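Local coordinates for protein UDP-N-Acetylglucosamine 2-Epimerase (Thermus thermophilus, PDB 1V4V) that probably interconverts UDP-N-acetylglucosamine and UDP-N-acetylmannosamine by inverting the configuration at C2 of the sugar, at residues L96-T101 / H120-L125; V296-N301 / L314-T319; M90-V95 / E114-G119; D100-F105 / E137-L142. All coordinates share one frame; numbering follows the deposited sequence.

Contact 1: L96-T101 / H120-L125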
# COMPACT_ATOMS: atom_id res chain seq x y z
N LEU A 96 -5.71 10.31 -10.03
CA LEU A 96 -6.29 10.63 -8.73
C LEU A 96 -7.29 9.54 -8.37
O LEU A 96 -8.11 9.14 -9.18
CB LEU A 96 -7.01 11.98 -8.78
CG LEU A 96 -6.16 13.25 -8.95
CD1 LEU A 96 -7.07 14.47 -8.99
CD2 LEU A 96 -5.16 13.37 -7.82
N VAL A 97 -7.18 9.02 -7.15
CA VAL A 97 -8.11 8.01 -6.68
C VAL A 97 -8.68 8.51 -5.37
O VAL A 97 -8.14 9.43 -4.75
CB VAL A 97 -7.45 6.61 -6.50
CG1 VAL A 97 -7.03 6.05 -7.86
CG2 VAL A 97 -6.26 6.70 -5.57
N HIS A 98 -9.77 7.89 -4.95
CA HIS A 98 -10.45 8.28 -3.72
C HIS A 98 -11.01 7.04 -3.05
O HIS A 98 -11.46 6.11 -3.71
CB HIS A 98 -11.61 9.22 -4.05
CG HIS A 98 -12.42 9.62 -2.85
ND1 HIS A 98 -12.21 10.80 -2.17
CD2 HIS A 98 -13.41 8.98 -2.19
CE1 HIS A 98 -13.03 10.86 -1.14
NE2 HIS A 98 -13.77 9.77 -1.13
N GLY A 99 -10.99 7.03 -1.72
CA GLY A 99 -11.57 5.89 -1.05
C GLY A 99 -10.63 4.77 -0.67
O GLY A 99 -9.42 4.81 -0.91
N ASP A 100 -11.23 3.73 -0.10
CA ASP A 100 -10.50 2.58 0.41
C ASP A 100 -10.91 1.24 -0.18
O ASP A 100 -10.67 0.21 0.43
CB ASP A 100 -10.67 2.54 1.93
CG ASP A 100 -10.52 3.91 2.58
OD1 ASP A 100 -11.17 4.16 3.62
OD2 ASP A 100 -9.76 4.75 2.05
N THR A 101 -11.55 1.23 -1.35
CA THR A 101 -11.96 -0.05 -1.92
C THR A 101 -10.80 -0.81 -2.56
O THR A 101 -9.75 -0.24 -2.83
CB THR A 101 -13.05 0.12 -3.01
OG1 THR A 101 -12.50 0.85 -4.11
CG2 THR A 101 -14.26 0.87 -2.46
N HIS A 120 -3.96 10.63 -3.82
CA HIS A 120 -5.05 10.02 -3.07
C HIS A 120 -5.88 11.08 -2.35
O HIS A 120 -5.40 11.71 -1.41
CB HIS A 120 -4.48 9.02 -2.06
CG HIS A 120 -5.50 8.08 -1.50
ND1 HIS A 120 -5.21 7.18 -0.49
CD2 HIS A 120 -6.80 7.86 -1.83
CE1 HIS A 120 -6.28 6.46 -0.23
NE2 HIS A 120 -7.26 6.85 -1.03
N VAL A 121 -7.12 11.26 -2.80
CA VAL A 121 -8.02 12.25 -2.21
C VAL A 121 -8.69 11.72 -0.93
O VAL A 121 -9.08 10.55 -0.86
CB VAL A 121 -9.11 12.67 -3.24
CG1 VAL A 121 -10.03 13.73 -2.65
CG2 VAL A 121 -8.43 13.20 -4.51
N GLU A 122 -8.79 12.59 0.07
CA GLU A 122 -9.38 12.27 1.37
C GLU A 122 -8.62 11.13 2.04
O GLU A 122 -9.21 10.22 2.60
CB GLU A 122 -10.86 11.90 1.25
CG GLU A 122 -11.62 12.12 2.57
CD GLU A 122 -13.03 11.55 2.58
OE1 GLU A 122 -13.82 11.87 1.67
OE2 GLU A 122 -13.35 10.78 3.51
N ALA A 123 -7.29 11.21 1.99
CA ALA A 123 -6.41 10.20 2.56
C ALA A 123 -5.98 10.43 4.01
O ALA A 123 -5.95 11.56 4.49
CB ALA A 123 -5.16 10.08 1.68
N GLY A 124 -5.65 9.34 4.70
CA GLY A 124 -5.19 9.47 6.07
C GLY A 124 -6.05 8.90 7.19
O GLY A 124 -5.56 8.73 8.31
N LEU A 125 -7.31 8.62 6.91
CA LEU A 125 -8.18 8.07 7.94
C LEU A 125 -7.76 6.63 8.24
O LEU A 125 -7.56 5.84 7.32
CB LEU A 125 -9.64 8.13 7.49
CG LEU A 125 -10.12 9.54 7.12
CD1 LEU A 125 -11.61 9.51 6.81
CD2 LEU A 125 -9.83 10.50 8.26
O HOH W 1 -9.88 8.34 0.52
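Val97 pairs with His120 as neighbours on parallel strands, their CA atoms 5.1 Å apart, and Val121 N donates to Val97 O at 2.9 Å in a nearly straight bond. Past this point the chains diverge and side chains take over. The His120 ring stands on the same face of the sheet as Val97 and crosses that side chain at about a right angle, His120 CD2 lying 4.0 Å from Val97 CG2. With CG anti to its backbone N (chi1 -165°), the ring reaches along the sheet until His120 NE2 donates to Gly99 O at 3.0 Å, an acceptor close to the ring plane. His120 ND1 is hydrogen-bonded to Asp144, so both ring nitrogens are engaged and the ring's rotation is fixed. These are the carboxyl ends of two strands in a beta-alpha-beta unit, strand 94-98, helix 102-113 and strand 118-121, within the Rossmann-like sheet of a GT-B fold; in relatives such strand ends border the cleft between the two domains. His98 projects from the opposite face of the sheet. Glu122 OE1 comes to the edge of its ring, 3.1 Å from His98 CE1, with carboxylate and ring planes 75° apart; beside it, His98 ND1 packs 3.7 Å from Val121 CG1. A water bridges the diverging loops: it accepts from Gly99 N at 2.8 Å and donates to the carbonyl oxygens of Val121 and Glu122, while resting 4.2 Å above the centre of the His98 ring. At Gly99 phi is +94°, where a beta carbon would press against the carbonyl oxygen of His98.

Contact 2: V296-N301 / L314-T319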
# COMPACT_ATOMS: atom_id res chain seq x y z
N VAL A 296 -28.49 24.76 11.75
CA VAL A 296 -29.11 23.45 11.93
C VAL A 296 -29.50 23.16 13.37
O VAL A 296 -28.71 23.36 14.29
CB VAL A 296 -28.16 22.31 11.49
CG1 VAL A 296 -28.85 20.96 11.67
CG2 VAL A 296 -27.72 22.52 10.05
N VAL A 297 -30.74 22.70 13.56
CA VAL A 297 -31.20 22.30 14.87
C VAL A 297 -31.35 20.78 14.80
O VAL A 297 -32.02 20.25 13.91
CB VAL A 297 -32.55 22.97 15.26
CG1 VAL A 297 -33.09 22.34 16.53
CG2 VAL A 297 -32.35 24.44 15.45
N VAL A 298 -30.71 20.09 15.74
CA VAL A 298 -30.72 18.63 15.77
C VAL A 298 -31.68 18.07 16.80
O VAL A 298 -31.60 18.40 17.98
CB VAL A 298 -29.30 18.08 16.05
CG1 VAL A 298 -29.32 16.55 16.07
CG2 VAL A 298 -28.34 18.59 14.98
N LEU A 299 -32.60 17.23 16.35
CA LEU A 299 -33.59 16.62 17.22
C LEU A 299 -33.04 15.36 17.87
O LEU A 299 -33.50 14.25 17.62
CB LEU A 299 -34.87 16.32 16.44
CG LEU A 299 -35.96 17.41 16.46
CD1 LEU A 299 -35.35 18.80 16.47
CD2 LEU A 299 -36.87 17.21 15.26
N ARG A 300 -32.03 15.56 18.71
CA ARG A 300 -31.38 14.48 19.45
C ARG A 300 -30.89 15.06 20.78
O ARG A 300 -30.76 16.27 20.92
CB ARG A 300 -30.18 13.92 18.67
CG ARG A 300 -30.54 13.27 17.35
CD ARG A 300 -29.41 12.37 16.87
NE ARG A 300 -29.27 11.20 17.74
CZ ARG A 300 -28.20 10.41 17.77
NH1 ARG A 300 -27.16 10.65 16.98
NH2 ARG A 300 -28.18 9.37 18.59
N ASN A 301 -30.62 14.19 21.74
CA ASN A 301 -30.14 14.63 23.04
C ASN A 301 -28.63 14.79 23.04
O ASN A 301 -28.07 15.51 23.87
CB ASN A 301 -30.58 13.64 24.12
CG ASN A 301 -32.08 13.58 24.28
OD1 ASN A 301 -32.74 14.60 24.48
ND2 ASN A 301 -32.64 12.38 24.19
N LEU A 314 -24.43 23.98 14.81
CA LEU A 314 -25.69 23.31 15.09
C LEU A 314 -26.09 23.52 16.54
O LEU A 314 -25.26 23.86 17.38
CB LEU A 314 -25.56 21.80 14.81
CG LEU A 314 -24.63 20.98 15.72
CD1 LEU A 314 -25.32 20.67 17.04
CD2 LEU A 314 -24.26 19.68 15.02
N LYS A 315 -27.37 23.31 16.82
CA LYS A 315 -27.89 23.45 18.17
C LYS A 315 -28.69 22.19 18.47
O LYS A 315 -29.43 21.71 17.61
CB LYS A 315 -28.80 24.69 18.25
CG LYS A 315 -29.22 25.07 19.66
CD LYS A 315 -30.01 26.37 19.66
CE LYS A 315 -30.11 26.96 21.07
NZ LYS A 315 -30.73 26.00 22.03
N LEU A 316 -28.53 21.65 19.67
CA LEU A 316 -29.28 20.45 20.04
C LEU A 316 -30.63 20.87 20.60
O LEU A 316 -30.72 21.82 21.38
CB LEU A 316 -28.52 19.64 21.09
CG LEU A 316 -27.30 18.85 20.62
CD1 LEU A 316 -26.61 18.23 21.83
CD2 LEU A 316 -27.74 17.75 19.65
N ALA A 317 -31.68 20.16 20.20
CA ALA A 317 -33.01 20.48 20.68
C ALA A 317 -33.56 19.38 21.58
O ALA A 317 -34.60 19.55 22.22
CB ALA A 317 -33.95 20.70 19.50
N GLY A 318 -32.85 18.25 21.62
CA GLY A 318 -33.32 17.12 22.42
C GLY A 318 -34.47 16.43 21.70
O GLY A 318 -34.78 16.77 20.56
N THR A 319 -35.10 15.46 22.36
CA THR A 319 -36.23 14.75 21.76
C THR A 319 -37.52 14.91 22.57
O THR A 319 -38.53 14.28 22.26
CB THR A 319 -35.94 13.25 21.59
OG1 THR A 319 -35.56 12.68 22.85
CG2 THR A 319 -34.84 13.03 20.58
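Val298 O is gripped from two directions: Ala317 N donates to it across the strands at 2.8 Å, and Arg300 N makes a weak bond back to it, closing an inverse gamma turn centred on Leu299. Upstream, Val298 N donates to Lys315 O, also at 2.8 Å, and Lys315 N to Val296 O at 2.9 Å, the alternation expected of parallel strands; the N-to-C directions of the short strand segments differ by 26°. On one face Val298 and Leu316 lie side by side, pointing the same way, with Val298 CB 3.9 Å from Leu316 CD2. The Ala317 methyl is met by Leu299, whose CD1 lies 3.8 Å from Ala317 CB. The two strands are joined through helix 306-311 as a beta-alpha-beta unit, and strand 314-316 is the outermost of its parallel sheet within this chain, in the second Rossmann-like domain of the GT-B fold. Helix 321-332 covers the face of Val297 and Ala317, and helix 283-291 packs on Val296 and Leu314. Beyond the strands the polar loop ends stay together. Thr319 N donates to Asn301 OD1 at 3.3 Å, approaching 48° out of the carbonyl plane, and Thr319 CG2 touches Leu299 O at 3.5 Å. Gly318 N gives Arg300 O a weak bond; a beta carbon on this glycine would lie about 3.2 Å from Asn301 OD1, a tight fit. The Arg300 guanidinium forms a salt bridge with Glu209.

Contact 3: M90-V95 / E114-G119; sequences MGADYV and EGIPVG
Val95 and Ile116 form the tight part of this contact, their CG2 methyls 3.5 Å apart, while Asp93 and Pro117 occupy its partly exposed margin. Ile116 CG2, anti to the backbone N, also lies against Ala92 O, whereas Ile116 CD1, at the tip of the other branch, is a looser 4.2 Å from Ala92 CB. Parallel pairing fixes the register: Val95 N donates to Pro117 O at 2.9 Å, and Gly119 N returns a bond to Val95 O at 2.7 Å. The buried Tyr94 ring crosses Pro117 obliquely, Tyr94 CE2 3.6 Å from Pro117 CB, with Pro117 O over one face. Tyr94 CE1 comes within 3.5 Å of Gly119 N, and Tyr94 OH is hydrogen-bonded to Asp148 OD2. An alanine in place of Tyr94 would probably open a gap beside Pro117 and Gly119 and leave Asp148 without its hydroxyl partner. On the open side an acetic acid, probably from the crystallisation liquor, lies next to Pro117. Both segments leave helices through Schellman motifs, at Gly91 and Gly115, before entering neighbouring strands of the parallel sheet; Leu87 of helix 72-89 and Ala111 of helix 102-113 pack on the valine face, and helix 353-364 touches Tyr94.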
# COMPACT_ATOMS: atom_id res chain seq x y z
N MSE A 90 -5.03 6.30 -22.28
CA MSE A 90 -5.63 7.62 -22.07
C MSE A 90 -4.53 8.68 -21.97
O MSE A 90 -4.82 9.88 -21.92
CB MSE A 90 -6.47 7.64 -20.79
CG MSE A 90 -7.73 6.79 -20.86
SE MSE A 90 -8.55 6.55 -19.10
CE MSE A 90 -9.77 8.06 -19.13
N GLY A 91 -3.28 8.22 -21.92
CA GLY A 91 -2.14 9.13 -21.83
C GLY A 91 -2.02 9.89 -20.52
O GLY A 91 -1.53 11.02 -20.49
N ALA A 92 -2.45 9.26 -19.43
CA ALA A 92 -2.41 9.90 -18.12
C ALA A 92 -1.03 10.33 -17.65
O ALA A 92 -0.07 9.56 -17.69
CB ALA A 92 -3.05 8.97 -17.07
N ASP A 93 -0.95 11.57 -17.17
CA ASP A 93 0.29 12.12 -16.63
C ASP A 93 0.19 12.12 -15.11
O ASP A 93 1.18 12.30 -14.40
CB ASP A 93 0.52 13.55 -17.13
CG ASP A 93 0.86 13.60 -18.60
OD1 ASP A 93 -0.02 13.96 -19.42
OD2 ASP A 93 2.01 13.27 -18.95
N TYR A 94 -1.03 11.92 -14.62
CA TYR A 94 -1.28 11.89 -13.19
C TYR A 94 -2.61 11.17 -12.97
O TYR A 94 -3.52 11.27 -13.79
CB TYR A 94 -1.35 13.31 -12.62
CG TYR A 94 -0.92 13.42 -11.18
CD1 TYR A 94 -1.80 13.10 -10.13
CD2 TYR A 94 0.38 13.80 -10.85
CE1 TYR A 94 -1.37 13.15 -8.81
CE2 TYR A 94 0.81 13.84 -9.54
CZ TYR A 94 -0.07 13.52 -8.52
OH TYR A 94 0.38 13.56 -7.22
N VAL A 95 -2.71 10.44 -11.87
CA VAL A 95 -3.93 9.72 -11.55
C VAL A 95 -4.41 10.07 -10.15
O VAL A 95 -3.63 10.13 -9.21
CB VAL A 95 -3.71 8.19 -11.61
CG1 VAL A 95 -5.02 7.46 -11.30
CG2 VAL A 95 -3.21 7.79 -12.99
N GLU A 114 2.75 1.46 -14.26
CA GLU A 114 2.89 2.09 -15.57
C GLU A 114 3.72 3.37 -15.45
O GLU A 114 3.91 4.09 -16.43
CB GLU A 114 1.51 2.41 -16.15
CG GLU A 114 0.70 1.16 -16.49
CD GLU A 114 1.42 0.26 -17.48
OE1 GLU A 114 1.15 -0.96 -17.48
OE2 GLU A 114 2.25 0.76 -18.27
N GLY A 115 4.21 3.63 -14.25
CA GLY A 115 5.04 4.81 -14.01
C GLY A 115 4.29 6.13 -13.95
O GLY A 115 4.87 7.18 -14.20
N ILE A 116 3.00 6.08 -13.61
CA ILE A 116 2.19 7.29 -13.53
C ILE A 116 1.99 7.70 -12.07
O ILE A 116 1.53 6.89 -11.26
CB ILE A 116 0.81 7.07 -14.18
CG1 ILE A 116 0.98 6.51 -15.60
CG2 ILE A 116 0.03 8.39 -14.22
CD1 ILE A 116 -0.28 5.94 -16.20
N PRO A 117 2.33 8.95 -11.72
CA PRO A 117 2.18 9.44 -10.35
C PRO A 117 0.72 9.33 -9.92
O PRO A 117 -0.18 9.53 -10.73
CB PRO A 117 2.62 10.90 -10.43
CG PRO A 117 3.53 10.93 -11.61
CD PRO A 117 2.87 10.01 -12.60
N VAL A 118 0.50 9.02 -8.65
CA VAL A 118 -0.84 8.86 -8.11
C VAL A 118 -1.12 9.79 -6.94
O VAL A 118 -0.26 9.99 -6.07
CB VAL A 118 -1.07 7.41 -7.62
CG1 VAL A 118 -2.43 7.29 -6.92
CG2 VAL A 118 -1.00 6.46 -8.79
N GLY A 119 -2.32 10.35 -6.91
CA GLY A 119 -2.72 11.23 -5.83
C GLY A 119 -3.91 10.58 -5.15
O GLY A 119 -4.77 10.02 -5.82

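Contact 4: D100-F105 / E137-L142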
# COMPACT_ATOMS: atom_id res chain seq x y z
N ASP A 100 -11.23 3.73 -0.10
CA ASP A 100 -10.50 2.58 0.41
C ASP A 100 -10.91 1.24 -0.18
O ASP A 100 -10.67 0.21 0.43
CB ASP A 100 -10.67 2.54 1.93
CG ASP A 100 -10.52 3.91 2.58
OD1 ASP A 100 -11.17 4.16 3.62
OD2 ASP A 100 -9.76 4.75 2.05
N THR A 101 -11.55 1.23 -1.35
CA THR A 101 -11.96 -0.05 -1.92
C THR A 101 -10.80 -0.81 -2.56
O THR A 101 -9.75 -0.24 -2.83
CB THR A 101 -13.05 0.12 -3.01
OG1 THR A 101 -12.50 0.85 -4.11
CG2 THR A 101 -14.26 0.87 -2.46
N LEU A 102 -11.02 -2.10 -2.80
CA LEU A 102 -10.02 -2.95 -3.43
C LEU A 102 -9.73 -2.41 -4.84
O LEU A 102 -8.58 -2.38 -5.28
CB LEU A 102 -10.55 -4.39 -3.51
CG LEU A 102 -9.59 -5.49 -3.97
CD1 LEU A 102 -8.53 -5.70 -2.92
CD2 LEU A 102 -10.36 -6.78 -4.19
N THR A 103 -10.78 -1.99 -5.54
CA THR A 103 -10.62 -1.47 -6.89
C THR A 103 -9.74 -0.22 -6.88
O THR A 103 -8.90 -0.04 -7.76
CB THR A 103 -11.98 -1.14 -7.52
OG1 THR A 103 -12.76 -2.34 -7.61
CG2 THR A 103 -11.81 -0.56 -8.93
N THR A 104 -9.92 0.64 -5.88
CA THR A 104 -9.12 1.84 -5.79
C THR A 104 -7.64 1.51 -5.67
O THR A 104 -6.81 2.14 -6.32
CB THR A 104 -9.57 2.72 -4.60
OG1 THR A 104 -10.79 3.38 -4.95
CG2 THR A 104 -8.51 3.76 -4.25
N PHE A 105 -7.30 0.52 -4.84
CA PHE A 105 -5.89 0.16 -4.73
C PHE A 105 -5.40 -0.47 -6.02
O PHE A 105 -4.29 -0.18 -6.47
CB PHE A 105 -5.63 -0.83 -3.58
CG PHE A 105 -4.25 -1.40 -3.62
CD1 PHE A 105 -3.14 -0.56 -3.48
CD2 PHE A 105 -4.03 -2.74 -3.89
CE1 PHE A 105 -1.84 -1.06 -3.63
CE2 PHE A 105 -2.74 -3.25 -4.04
CZ PHE A 105 -1.64 -2.40 -3.91
N GLU A 137 -8.91 -1.09 5.60
CA GLU A 137 -7.75 -0.50 6.28
C GLU A 137 -6.49 -0.87 5.49
O GLU A 137 -5.61 -0.02 5.27
CB GLU A 137 -7.63 -1.03 7.71
CG GLU A 137 -6.36 -0.58 8.44
CD GLU A 137 -6.42 0.84 8.97
OE1 GLU A 137 -7.25 1.65 8.49
OE2 GLU A 137 -5.61 1.16 9.87
N ALA A 138 -6.39 -2.13 5.07
CA ALA A 138 -5.23 -2.56 4.30
C ALA A 138 -5.23 -1.84 2.96
O ALA A 138 -4.20 -1.34 2.51
CB ALA A 138 -5.27 -4.08 4.07
N ASN A 139 -6.39 -1.76 2.32
CA ASN A 139 -6.47 -1.10 1.02
C ASN A 139 -5.91 0.32 1.04
O ASN A 139 -5.11 0.70 0.17
CB ASN A 139 -7.91 -1.03 0.51
CG ASN A 139 -8.46 -2.38 0.09
OD1 ASN A 139 -7.71 -3.32 -0.17
ND2 ASN A 139 -9.79 -2.47 0.01
N ARG A 140 -6.31 1.11 2.03
CA ARG A 140 -5.83 2.49 2.09
C ARG A 140 -4.37 2.60 2.44
O ARG A 140 -3.67 3.47 1.91
CB ARG A 140 -6.71 3.33 3.02
CG ARG A 140 -7.00 2.75 4.38
CD ARG A 140 -8.25 3.41 4.95
NE ARG A 140 -8.56 2.96 6.30
CZ ARG A 140 -9.73 3.15 6.90
NH1 ARG A 140 -9.92 2.70 8.13
NH2 ARG A 140 -10.71 3.77 6.26
N ARG A 141 -3.87 1.72 3.30
CA ARG A 141 -2.46 1.77 3.66
C ARG A 141 -1.62 1.38 2.44
O ARG A 141 -0.58 2.00 2.17
CB ARG A 141 -2.17 0.84 4.83
CG ARG A 141 -2.71 1.37 6.15
CD ARG A 141 -2.44 0.40 7.29
NE ARG A 141 -1.02 0.10 7.41
CZ ARG A 141 -0.51 -0.75 8.30
NH1 ARG A 141 -1.31 -1.37 9.16
NH2 ARG A 141 0.80 -0.98 8.32
N LEU A 142 -2.07 0.37 1.70
CA LEU A 142 -1.36 -0.08 0.49
C LEU A 142 -1.35 1.06 -0.53
O LEU A 142 -0.31 1.38 -1.11
CB LEU A 142 -2.04 -1.31 -0.10
CG LEU A 142 -1.92 -2.62 0.68
CD1 LEU A 142 -2.85 -3.67 0.06
CD2 LEU A 142 -0.46 -3.12 0.66
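A salt-bridge network of Asp100, Arg140 and Glu137 ties the loop leading into helix 102-113 to the flank of helix 136-146. Arg140 NH2 reaches Asp100 OD1 at 2.7 Å, meeting it from above the carboxylate plane, 46° out, with the carboxylate and guanidinium planes 82° apart. The other side of the guanidinium is committed within its own helix: Arg140 NE and Arg140 NH1 both donate to Glu137 OE1, each at 2.9 Å and in plane. A methionine in place of Arg140 would probably leave Asp100 and Glu137 without their shared cation and set the Asp100 carboxylate free to turn. Deeper in, Asn139 ND2 donates to Asp100 O at 2.9 Å, the acceptor near the amide plane. Next to it Thr101 is the N-cap, its OG1 accepting from Thr104 N at 3.1 Å. The apolar end of the contact is a CH-pi approach, Leu142 CB lying over one face of the Phe105 ring, 3.8 Å from its centroid. Trp109 of the second subunit meets Phe105 edge-to-face, placing this end at the dimer interface. Bonds to both the backbone and the carboxylate of Asp100 tie the residue preceding the N-cap to helix 136-146, and one arginine between two acids 6.7 Å apart (Asp100 OD1 to Glu137 OE1) would probably offset their mutual repulsion.

How the contacts relate
Contacts 1 and 3 hold the same two strands, 94-98 and 118-121, at opposite ends: contact 3 is buried and chiefly apolar where the strands begin, contact 1 polar where they end, with a probable bond between Val97 N and Gly119 O joining the two. Contacts 1, 2 and 4 are only partly buried. Contact 4 starts from the Asp100-Thr101 loop it shares with contact 1, and trades strand pairing for charge and helix packing near the second subunit; a probable bond from Thr104 OG1 to His98 O links them. Contact 2 stands apart, its centre about 32 Å from that of contact 1, in the other sheet, where backbone bonds and aliphatic packing at an outermost strand replace the histidines and bridging water of contact 1.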